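Local coordinates for particle-associated lyase (Acinetobacter bacteriophage AP22, PDB 4Y9V), which probably recognises and cleaves the capsular polysaccharide of Acinetobacter baumannii as a trimeric tailspike lyase of the phage particle, at residues A[151-157]-A[200-206]; A[161-165]-A[408-414]; A[503-507]-A[519-523]; A[550-556]-A[590-595]. All blocks are in the same frame, centred on the assembly; numbering follows the deposited sequence.

Interaction 1 of 4, residues A[151-157]-A[200-206]; sequences WLVIYCT and NIVILKV
The carbonyl oxygen of Leu204 is met twice by the facing strand: Val153 N donates a hydrogen bond to it at 2.9 Å, and Leu152 CA lies 3.1 Å from it in a CA-H...O contact. Strands 151-156 and 201-206 run antiparallel in the Ig-like domain that carries part of the sugar-binding pocket. The hydrogen-bonded pairs Val153-Leu204 and Tyr155-Val202 alternate with the non-hydrogen-bonded pairs Leu152-Lys205, Ile154-Ile203 and Cys156-Ile201, while Val206 N to Trp151 O and Thr157 N to Asn200 O extend the pairing at its ends. Both strands are flanked on their far edges, by strands 172-181 and 113-125.

Ile154 and Ile203 stand alongside each other on one face, Ile154 CG1 4.0 Å from Ile203 CD1, and both touch Phe138; Ile154 CG2 also reaches diagonally to Ile201 CG2 at 3.7 Å. Further along this face, Cys156 CB sits 3.6 Å from Ile201 CD1. On the other face Val153 presses its CB on Leu204 CB and its CG2 on Val206 CG2. The Tyr155 ring extends clear of the neighbouring strand, and its hydroxyl is bonded to Arg170. With CG anti to the backbone N (chi1 175°), Trp151 swings its indole against Val206, whose two methyls divide it: CG1 lies 3.6 Å from Trp151 CE3, whereas CG2 stands 3.7 Å from the centroid of the five-membered ring, 3° off its normal, in a CH-pi contact.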
# COMPACT_ATOMS: atom_id res chain seq x y z
N TRP A 151 -23.42 -5.73 20.10
CA TRP A 151 -23.44 -4.92 18.92
C TRP A 151 -24.63 -3.96 19.02
O TRP A 151 -25.78 -4.41 19.01
CB TRP A 151 -23.53 -5.82 17.68
CG TRP A 151 -23.69 -5.15 16.36
CD1 TRP A 151 -23.70 -3.82 16.04
CD2 TRP A 151 -23.86 -5.85 15.12
NE1 TRP A 151 -23.90 -3.65 14.70
CE2 TRP A 151 -23.99 -4.88 14.10
CE3 TRP A 151 -23.91 -7.19 14.76
CZ2 TRP A 151 -24.20 -5.23 12.76
CZ3 TRP A 151 -24.09 -7.55 13.44
CH2 TRP A 151 -24.22 -6.57 12.45
N LEU A 152 -24.32 -2.67 19.17
CA LEU A 152 -25.32 -1.64 19.21
C LEU A 152 -25.22 -0.79 17.93
O LEU A 152 -24.17 -0.67 17.30
CB LEU A 152 -25.20 -0.71 20.42
CG LEU A 152 -25.17 -1.43 21.78
CD1 LEU A 152 -25.05 -0.36 22.89
CD2 LEU A 152 -26.38 -2.30 22.01
N VAL A 153 -26.35 -0.19 17.59
CA VAL A 153 -26.42 0.78 16.49
C VAL A 153 -26.86 2.11 17.09
O VAL A 153 -27.89 2.20 17.76
CB VAL A 153 -27.44 0.37 15.42
CG1 VAL A 153 -27.30 1.29 14.21
CG2 VAL A 153 -27.29 -1.10 15.02
N ILE A 154 -26.06 3.16 16.84
CA ILE A 154 -26.47 4.52 17.07
C ILE A 154 -27.08 4.99 15.75
O ILE A 154 -26.44 4.86 14.71
CB ILE A 154 -25.25 5.40 17.43
CG1 ILE A 154 -24.55 4.91 18.68
CG2 ILE A 154 -25.64 6.89 17.52
CD1 ILE A 154 -23.15 5.47 18.91
N TYR A 155 -28.31 5.52 15.76
CA TYR A 155 -28.95 5.88 14.49
C TYR A 155 -29.83 7.10 14.67
O TYR A 155 -30.65 7.15 15.59
CB TYR A 155 -29.79 4.69 13.95
CG TYR A 155 -30.34 4.92 12.56
CD1 TYR A 155 -29.54 4.82 11.43
CD2 TYR A 155 -31.67 5.27 12.37
CE1 TYR A 155 -30.02 5.03 10.16
CE2 TYR A 155 -32.17 5.48 11.09
CZ TYR A 155 -31.36 5.36 9.98
OH TYR A 155 -31.92 5.58 8.75
N CYS A 156 -29.64 8.06 13.78
CA CYS A 156 -30.50 9.26 13.74
C CYS A 156 -31.61 9.05 12.72
O CYS A 156 -31.36 8.83 11.56
CB CYS A 156 -29.66 10.46 13.36
SG CYS A 156 -30.62 12.00 13.28
N THR A 157 -32.87 9.16 13.21
CA THR A 157 -34.00 8.90 12.32
C THR A 157 -34.35 10.06 11.42
O THR A 157 -35.19 9.91 10.53
CB THR A 157 -35.21 8.46 13.17
OG1 THR A 157 -35.52 9.45 14.13
CG2 THR A 157 -34.96 7.16 13.91
N ASN A 200 -32.94 13.18 17.29
CA ASN A 200 -33.67 11.93 17.29
C ASN A 200 -32.71 10.75 17.11
O ASN A 200 -32.56 10.22 16.03
CB ASN A 200 -34.74 11.89 16.23
CG ASN A 200 -35.93 12.70 16.64
OD1 ASN A 200 -36.44 12.49 17.76
ND2 ASN A 200 -36.42 13.55 15.79
N ILE A 201 -31.98 10.45 18.20
CA ILE A 201 -30.96 9.40 18.20
C ILE A 201 -31.43 8.20 18.97
O ILE A 201 -31.65 8.24 20.19
CB ILE A 201 -29.63 9.89 18.80
CG1 ILE A 201 -29.15 11.22 18.27
CG2 ILE A 201 -28.57 8.79 18.62
CD1 ILE A 201 -28.94 11.27 16.77
N VAL A 202 -31.66 7.09 18.28
CA VAL A 202 -32.10 5.85 18.85
C VAL A 202 -30.89 4.93 18.98
O VAL A 202 -29.91 5.03 18.25
CB VAL A 202 -33.24 5.19 18.07
CG1 VAL A 202 -34.41 6.18 17.95
CG2 VAL A 202 -32.81 4.70 16.71
N ILE A 203 -31.00 3.99 19.94
CA ILE A 203 -30.00 2.97 20.19
C ILE A 203 -30.66 1.60 19.95
O ILE A 203 -31.63 1.25 20.63
CB ILE A 203 -29.44 3.05 21.61
CG1 ILE A 203 -28.90 4.44 21.98
CG2 ILE A 203 -28.39 1.97 21.84
CD1 ILE A 203 -27.74 4.93 21.12
N LEU A 204 -30.14 0.88 18.98
CA LEU A 204 -30.60 -0.45 18.63
C LEU A 204 -29.62 -1.49 19.17
O LEU A 204 -28.42 -1.22 19.26
CB LEU A 204 -30.72 -0.65 17.12
CG LEU A 204 -31.33 0.51 16.33
CD1 LEU A 204 -31.32 0.21 14.84
CD2 LEU A 204 -32.74 0.85 16.82
N LYS A 205 -30.12 -2.68 19.47
CA LYS A 205 -29.30 -3.82 19.78
C LYS A 205 -29.49 -4.88 18.71
O LYS A 205 -30.67 -5.19 18.39
CB LYS A 205 -29.65 -4.37 21.18
CG LYS A 205 -28.85 -5.57 21.58
CD LYS A 205 -29.01 -5.92 23.03
CE LYS A 205 -28.42 -7.29 23.36
NZ LYS A 205 -28.29 -7.50 24.82
N VAL A 206 -28.41 -5.45 18.21
CA VAL A 206 -28.46 -6.44 17.13
C VAL A 206 -28.25 -7.83 17.66
O VAL A 206 -27.39 -8.08 18.48
CB VAL A 206 -27.38 -6.10 16.07
CG1 VAL A 206 -27.46 -7.07 14.90
CG2 VAL A 206 -27.50 -4.67 15.58
O HOH W 1 -24.98 -8.12 19.90
O HOH W 2 -25.61 -7.65 20.43

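Interaction 2 of 4, residues A[161-165]-A[408-414]; sequences SYSPY and IIEKQLH
The Tyr165 ring and the Lys411 chain overlap while heading opposite ways, so that the tyrosine ring lies flat against the aliphatic part of the lysine. Lys411 CG sits over the centre of the ring, 3.9 Å from the centroid and 13° off its normal, a CH-pi contact. A bend at its second torsion (chi2 -67°) then carries the lysine chain past Pro164 O. The hydroxyl at the far end of the ring serves as an acceptor: Glu410 N donates to Tyr165 OH at 3.0 Å, with an N-H...O angle of 158°. A water near the ring plane also bonds to Tyr165 OH and donates to Lys411 O, linking the phenol to the backbone of both Glu410 and Lys411.

Pro164 packs against the same lysine, and the fit is tight, with Pro164 CG only 3.4 Å from Lys411 CB. The proline also meets His414, where Pro164 CD lies 3.9 Å from His414 NE2. The imidazole turns one face to Tyr162 O, which stands 3.2 Å above the ring plane and accepts a hydrogen bond from Arg382. Within the loop, Ser163 OG accepts from Tyr165 N, an ST turn.

The contact thus bridges two domains: the loop between strands 151-156 and 172-181 of the Ig-like domain rests on the loop that follows strand 405-409, a strand flanked by 376-378 and 435-441 in the pectin lyase-like beta-helix.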
# COMPACT_ATOMS: atom_id res chain seq x y z
N SER A 161 -29.54 13.61 7.87
CA SER A 161 -28.73 13.89 9.04
C SER A 161 -27.26 13.52 8.86
O SER A 161 -26.44 14.01 9.64
CB SER A 161 -29.33 13.28 10.30
OG SER A 161 -29.52 11.87 10.15
N TYR A 162 -26.94 12.71 7.86
CA TYR A 162 -25.55 12.52 7.46
C TYR A 162 -25.17 13.44 6.28
O TYR A 162 -24.15 14.11 6.32
CB TYR A 162 -25.25 11.04 7.10
CG TYR A 162 -23.80 10.82 6.74
CD1 TYR A 162 -22.83 10.79 7.71
CD2 TYR A 162 -23.40 10.65 5.41
CE1 TYR A 162 -21.47 10.58 7.38
CE2 TYR A 162 -22.08 10.45 5.09
CZ TYR A 162 -21.11 10.42 6.06
OH TYR A 162 -19.81 10.24 5.66
N SER A 163 -25.97 13.44 5.22
CA SER A 163 -25.65 14.19 4.02
C SER A 163 -26.89 14.82 3.43
O SER A 163 -27.95 14.22 3.44
CB SER A 163 -25.01 13.26 3.00
OG SER A 163 -25.02 13.83 1.69
N PRO A 164 -26.72 16.02 2.84
CA PRO A 164 -27.84 16.72 2.22
C PRO A 164 -28.25 16.18 0.87
O PRO A 164 -29.24 16.64 0.28
CB PRO A 164 -27.33 18.17 2.13
CG PRO A 164 -25.82 17.96 1.85
CD PRO A 164 -25.48 16.83 2.82
N TYR A 165 -27.51 15.21 0.31
CA TYR A 165 -27.77 14.79 -1.06
C TYR A 165 -28.98 13.88 -1.22
O TYR A 165 -29.61 13.89 -2.29
CB TYR A 165 -26.50 14.15 -1.69
CG TYR A 165 -25.53 15.23 -2.13
CD1 TYR A 165 -24.59 15.73 -1.24
CD2 TYR A 165 -25.62 15.79 -3.39
CE1 TYR A 165 -23.74 16.77 -1.64
CE2 TYR A 165 -24.79 16.81 -3.78
CZ TYR A 165 -23.86 17.32 -2.91
OH TYR A 165 -23.06 18.36 -3.32
N ILE A 408 -18.52 18.66 -8.17
CA ILE A 408 -19.59 19.65 -8.24
C ILE A 408 -20.25 19.71 -6.87
O ILE A 408 -20.74 18.75 -6.34
CB ILE A 408 -20.66 19.26 -9.28
CG1 ILE A 408 -20.04 19.03 -10.66
CG2 ILE A 408 -21.77 20.29 -9.26
CD1 ILE A 408 -19.50 20.25 -11.35
N ILE A 409 -20.21 20.93 -6.29
CA ILE A 409 -20.78 21.17 -4.97
C ILE A 409 -22.17 21.73 -5.15
O ILE A 409 -22.36 22.90 -5.53
CB ILE A 409 -19.88 22.11 -4.15
CG1 ILE A 409 -18.50 21.47 -3.96
CG2 ILE A 409 -20.51 22.42 -2.82
CD1 ILE A 409 -17.46 22.42 -3.38
N GLU A 410 -23.21 20.92 -4.89
CA GLU A 410 -24.58 21.37 -5.05
C GLU A 410 -25.29 21.64 -3.73
O GLU A 410 -26.42 22.14 -3.71
CB GLU A 410 -25.41 20.33 -5.79
CG GLU A 410 -24.99 19.86 -7.11
CD GLU A 410 -25.66 18.59 -7.67
OE1 GLU A 410 -26.30 17.79 -6.91
OE2 GLU A 410 -25.41 18.44 -8.87
N LYS A 411 -24.64 21.30 -2.62
CA LYS A 411 -25.18 21.46 -1.28
C LYS A 411 -24.08 21.99 -0.38
O LYS A 411 -22.90 21.73 -0.64
CB LYS A 411 -25.68 20.11 -0.73
CG LYS A 411 -26.74 19.45 -1.53
CD LYS A 411 -28.05 20.13 -1.54
CE LYS A 411 -29.11 19.32 -2.25
NZ LYS A 411 -30.45 19.99 -2.25
N GLN A 412 -24.44 22.62 0.70
CA GLN A 412 -23.45 23.00 1.68
C GLN A 412 -22.67 21.77 2.11
O GLN A 412 -23.23 20.71 2.40
CB GLN A 412 -24.09 23.67 2.90
CG GLN A 412 -24.73 25.01 2.62
CD GLN A 412 -23.71 26.12 2.38
OE1 GLN A 412 -22.51 26.00 2.67
NE2 GLN A 412 -24.21 27.22 1.88
N LEU A 413 -21.36 21.94 2.21
CA LEU A 413 -20.46 20.96 2.82
C LEU A 413 -20.64 20.95 4.34
O LEU A 413 -20.84 22.03 4.94
CB LEU A 413 -19.02 21.30 2.51
CG LEU A 413 -18.62 21.22 1.04
CD1 LEU A 413 -17.29 21.92 0.85
CD2 LEU A 413 -18.51 19.78 0.59
N HIS A 414 -20.48 19.78 4.97
CA HIS A 414 -20.38 19.67 6.41
C HIS A 414 -19.02 20.05 6.94
O HIS A 414 -18.91 20.52 8.08
CB HIS A 414 -20.73 18.25 6.85
CG HIS A 414 -22.16 17.88 6.94
ND1 HIS A 414 -22.70 17.34 8.04
CD2 HIS A 414 -23.09 17.93 6.00
CE1 HIS A 414 -23.99 17.14 7.76
NE2 HIS A 414 -24.28 17.47 6.52
O HOH W 3 -21.60 19.41 -1.37

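Interaction 3 of 4, residues A[503-507]-A[519-523]; sequences PYLIY and TRQML
Leu505 and Ile506, consecutive residues, both point toward strand 519-523, because the chain turns a corner at Leu505. The contact lies at the C-terminal end of the parallel beta-helix of pectin lyase type, where strand 518-531 pairs in parallel with strand 486-496, and the segments meet through van der Waals contacts, without a direct hydrogen bond between them.

In the packing, the terminal methyl of Ile506 makes the closest contacts. CG1 is anti to the carbonyl carbon (chi1 -57°) and the chain is extended beyond it, which drives CD1 between two alternate residues of the strand: it lies 3.6 Å from Thr519 CG2 and 3.6 Å from Gln521 CG. The same methyl rests on the glutamine amide, with Gln521 CD 3.6 Å and NE2 3.7 Å from Ile506 CD1, the two side chains crossing at about a right angle. Leu505 reaches further along the strand, its CD1 lying 3.8 Å from Met522 N and 4.2 Å from Met522 CB. Val491 of strand 486-496 touches both Leu505 and Ile506.

Between subunits, Arg520 points away from this core and gives a hydrogen bond to Val494 O of the second subunit, while Met522 packs on Arg520 of the third.

Polar bonds hold the Gln521 amide pressed by Ile506: NE2 bonds to Ser551 OG outside the segments and donates to Thr519 OG1 at 2.9 Å, almost straight (176°) and with the acceptor 2° out of the amide plane.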
# COMPACT_ATOMS: atom_id res chain seq x y z
N PRO A 503 0.59 24.63 -19.17
CA PRO A 503 -0.58 24.79 -18.30
C PRO A 503 -0.38 25.86 -17.28
O PRO A 503 0.73 26.18 -16.85
CB PRO A 503 -0.62 23.44 -17.59
CG PRO A 503 0.85 23.08 -17.41
CD PRO A 503 1.47 23.57 -18.73
N TYR A 504 -1.53 26.37 -16.75
CA TYR A 504 -1.52 27.02 -15.46
C TYR A 504 -1.36 25.96 -14.36
O TYR A 504 -2.04 24.94 -14.36
CB TYR A 504 -2.84 27.75 -15.21
CG TYR A 504 -3.01 29.00 -16.03
CD1 TYR A 504 -2.47 30.21 -15.56
CD2 TYR A 504 -3.63 29.00 -17.25
CE1 TYR A 504 -2.58 31.35 -16.29
CE2 TYR A 504 -3.77 30.16 -18.00
CZ TYR A 504 -3.22 31.34 -17.48
OH TYR A 504 -3.38 32.48 -18.25
N LEU A 505 -0.51 26.26 -13.39
CA LEU A 505 -0.47 25.46 -12.15
C LEU A 505 -1.80 25.59 -11.43
O LEU A 505 -2.42 24.62 -11.02
CB LEU A 505 0.72 25.90 -11.32
CG LEU A 505 2.09 25.62 -11.98
CD1 LEU A 505 3.18 26.44 -11.34
CD2 LEU A 505 2.43 24.14 -11.90
N ILE A 506 -2.24 26.86 -11.27
CA ILE A 506 -3.52 27.22 -10.67
C ILE A 506 -4.16 28.22 -11.62
O ILE A 506 -3.54 29.24 -11.95
CB ILE A 506 -3.35 27.82 -9.25
CG1 ILE A 506 -2.60 26.85 -8.35
CG2 ILE A 506 -4.70 28.22 -8.71
CD1 ILE A 506 -2.33 27.40 -6.97
N TYR A 507 -5.36 27.92 -12.10
CA TYR A 507 -6.01 28.80 -13.06
C TYR A 507 -6.54 30.04 -12.32
O TYR A 507 -7.22 29.90 -11.31
CB TYR A 507 -7.15 28.06 -13.78
CG TYR A 507 -7.63 28.87 -14.95
CD1 TYR A 507 -7.00 28.73 -16.17
CD2 TYR A 507 -8.61 29.85 -14.83
CE1 TYR A 507 -7.37 29.46 -17.27
CE2 TYR A 507 -8.95 30.64 -15.90
CZ TYR A 507 -8.32 30.45 -17.11
OH TYR A 507 -8.72 31.23 -18.20
N THR A 519 -1.30 29.83 -1.55
CA THR A 519 -0.86 28.83 -2.50
C THR A 519 0.60 28.52 -2.36
O THR A 519 1.40 29.32 -1.90
CB THR A 519 -1.19 29.25 -3.95
OG1 THR A 519 -0.30 30.25 -4.39
CG2 THR A 519 -2.64 29.62 -4.12
N ARG A 520 0.97 27.31 -2.84
CA ARG A 520 2.34 26.99 -3.19
C ARG A 520 2.30 26.57 -4.64
O ARG A 520 1.50 25.71 -5.02
CB ARG A 520 2.93 25.88 -2.34
CG ARG A 520 3.10 26.16 -0.89
CD ARG A 520 3.64 24.98 -0.12
NE ARG A 520 3.79 25.29 1.27
CZ ARG A 520 4.16 24.44 2.24
NH1 ARG A 520 4.42 23.24 1.92
NH2 ARG A 520 4.20 24.83 3.49
N GLN A 521 3.12 27.20 -5.48
CA GLN A 521 3.16 26.93 -6.90
C GLN A 521 4.60 26.64 -7.30
O GLN A 521 5.52 27.39 -6.95
CB GLN A 521 2.56 28.11 -7.70
CG GLN A 521 1.14 28.42 -7.25
CD GLN A 521 0.44 29.50 -8.04
OE1 GLN A 521 0.46 29.51 -9.27
NE2 GLN A 521 -0.21 30.41 -7.32
N MET A 522 4.76 25.54 -8.02
CA MET A 522 6.05 24.92 -8.33
C MET A 522 7.08 25.93 -8.81
O MET A 522 6.82 26.74 -9.70
CB MET A 522 5.84 23.84 -9.41
CG MET A 522 7.11 23.02 -9.65
SD MET A 522 6.84 21.53 -10.64
CE MET A 522 6.42 22.26 -12.23
N LEU A 523 8.27 25.81 -8.24
CA LEU A 523 9.39 26.64 -8.67
C LEU A 523 9.82 26.25 -10.07
O LEU A 523 9.72 25.12 -10.52
CB LEU A 523 10.57 26.61 -7.68
CG LEU A 523 10.51 27.51 -6.38
CD1 LEU A 523 10.96 28.99 -6.46
CD2 LEU A 523 9.12 27.45 -5.71

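Interaction 4 of 4, residues A[550-556]-A[590-595]; sequences YSKAPNV and NSLVAI
In the C-terminal Ig-like region, the loop leading into strand 555-561 is joined to Ile595, beside strand 586-594, by a backbone bond, Tyr550 N donating to Ile595 O at 3.0 Å. The donor stands 29° out of the plane of that carbonyl, and the same oxygen lies near the plane of the tyrosine ring at its edge, 3.6 Å from Tyr550 CD2. Ile595 CG2 packs tightly against the Lys552 backbone, 3.4 Å from Lys552 CA. Pro554 comes down on the neighbouring backbone, with its CD 3.3 Å from Ala594 O.

Val593 gathers one apolar group. Its CG2, anti to the backbone N, touches Ala553 CB, Pro554 CD and Val556 CG2, the last two at 3.8 Å each. Val593 and Val556 bring together different sheets of the domain, since strand 586-594 pairs with 597-604 and strand 555-561 with 613-623; Val598 of the former sheet touches Val556 as well. A second subunit also takes part: Asn555 ND2 bonds to its Gln525, and Val593 packs on its Asn562.

Asn590 crosses Val556 at about a right angle, laying its amide carbon CG 3.7 Å from Val556 CG1. That amide is held by Arg599 N, which donates to OD1, and weakly through Asn590 ND2 to Leu592 O at 2.8 Å.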
# COMPACT_ATOMS: atom_id res chain seq x y z
N TYR A 550 1.74 30.72 -13.54
CA TYR A 550 1.23 30.93 -12.19
C TYR A 550 -0.16 31.59 -12.23
O TYR A 550 -0.57 32.18 -13.21
CB TYR A 550 2.24 31.82 -11.42
CG TYR A 550 3.58 31.14 -11.25
CD1 TYR A 550 3.76 30.21 -10.27
CD2 TYR A 550 4.65 31.40 -12.10
CE1 TYR A 550 4.97 29.53 -10.09
CE2 TYR A 550 5.86 30.75 -11.95
CZ TYR A 550 5.99 29.80 -10.96
OH TYR A 550 7.22 29.14 -10.87
N SER A 551 -0.84 31.56 -11.07
CA SER A 551 -2.11 32.26 -10.98
C SER A 551 -1.94 33.77 -10.91
O SER A 551 -2.89 34.51 -11.17
CB SER A 551 -2.92 31.81 -9.77
OG SER A 551 -2.19 32.14 -8.58
N LYS A 552 -0.76 34.22 -10.50
CA LYS A 552 -0.47 35.63 -10.25
C LYS A 552 1.05 35.77 -10.45
O LYS A 552 1.79 34.81 -10.52
CB LYS A 552 -0.92 36.08 -8.91
CG LYS A 552 -0.20 35.31 -7.82
CD LYS A 552 -0.86 35.99 -6.65
CE LYS A 552 -0.39 35.40 -5.44
NZ LYS A 552 -1.21 35.93 -4.27
N ALA A 553 1.53 37.02 -10.54
CA ALA A 553 2.95 37.24 -10.74
C ALA A 553 3.73 36.51 -9.65
O ALA A 553 3.46 36.73 -8.45
CB ALA A 553 3.24 38.73 -10.73
N PRO A 554 4.72 35.70 -10.02
CA PRO A 554 5.46 34.95 -9.02
C PRO A 554 6.52 35.80 -8.33
O PRO A 554 6.88 36.91 -8.77
CB PRO A 554 6.08 33.82 -9.82
CG PRO A 554 6.31 34.45 -11.19
CD PRO A 554 5.07 35.30 -11.39
N ASN A 555 7.09 35.24 -7.28
CA ASN A 555 8.36 35.75 -6.77
C ASN A 555 9.45 35.43 -7.82
O ASN A 555 9.40 34.36 -8.44
CB ASN A 555 8.72 35.06 -5.46
CG ASN A 555 7.66 35.14 -4.41
OD1 ASN A 555 6.98 36.16 -4.26
ND2 ASN A 555 7.49 34.08 -3.66
N VAL A 556 10.41 36.34 -7.98
CA VAL A 556 11.46 36.16 -8.95
C VAL A 556 12.80 36.54 -8.32
O VAL A 556 12.93 37.65 -7.78
CB VAL A 556 11.27 36.98 -10.23
CG1 VAL A 556 12.33 36.64 -11.25
CG2 VAL A 556 9.85 36.77 -10.80
N ASN A 590 15.22 41.78 -11.93
CA ASN A 590 14.16 41.28 -12.79
C ASN A 590 13.42 42.49 -13.38
O ASN A 590 12.79 43.27 -12.67
CB ASN A 590 13.17 40.36 -12.09
CG ASN A 590 12.24 39.79 -13.13
OD1 ASN A 590 12.68 39.32 -14.18
ND2 ASN A 590 10.94 39.84 -12.84
N SER A 591 13.55 42.66 -14.70
CA SER A 591 13.01 43.85 -15.35
C SER A 591 11.52 43.81 -15.65
O SER A 591 10.95 44.90 -15.85
CB SER A 591 13.83 44.16 -16.62
OG SER A 591 13.57 43.27 -17.68
N LEU A 592 10.90 42.64 -15.67
CA LEU A 592 9.48 42.51 -16.00
C LEU A 592 9.03 41.21 -15.33
O LEU A 592 9.77 40.23 -15.37
CB LEU A 592 9.26 42.41 -17.52
CG LEU A 592 7.79 42.20 -17.91
CD1 LEU A 592 7.46 43.03 -19.14
CD2 LEU A 592 7.50 40.73 -18.13
N VAL A 593 7.81 41.24 -14.78
CA VAL A 593 7.18 40.04 -14.26
C VAL A 593 5.72 39.99 -14.73
O VAL A 593 5.04 41.02 -14.73
CB VAL A 593 7.28 39.92 -12.73
CG1 VAL A 593 6.51 41.01 -11.99
CG2 VAL A 593 6.87 38.53 -12.27
N ALA A 594 5.28 38.80 -15.07
CA ALA A 594 3.87 38.53 -15.35
C ALA A 594 3.58 37.11 -14.83
O ALA A 594 4.49 36.39 -14.44
CB ALA A 594 3.55 38.65 -16.81
N ILE A 595 2.29 36.73 -14.92
CA ILE A 595 1.95 35.35 -14.50
C ILE A 595 2.74 34.29 -15.20
O ILE A 595 2.94 33.21 -14.66
CB ILE A 595 0.47 35.04 -14.65
CG1 ILE A 595 -0.10 35.23 -16.03
CG2 ILE A 595 -0.34 35.81 -13.66
CD1 ILE A 595 -1.62 34.93 -15.81

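Overall arrangement
The four contacts follow the chain from the Ig-like domain near the sugar pocket to the C-terminal domain. Interactions 1 and 2 alternate along the sequence, their centres 23 Å apart, and touch where Cys156 SG packs on Ser161 OG; interaction 2 links the Ig-like domain of interaction 1 to the beta-helix. Interactions 3 and 4 come later in series. Their centres are only 12 Å apart, joined by probable hydrogen bonds from Tyr550 OH to Met522 O and from Gln521 NE2 to Ser551 OG, and both touch a second subunit. Interactions 1 and 3 have centres about 47 Å apart and lie on opposite sides of the chain's centre, separating the packing near the sugar from the C-terminal contacts between subunits.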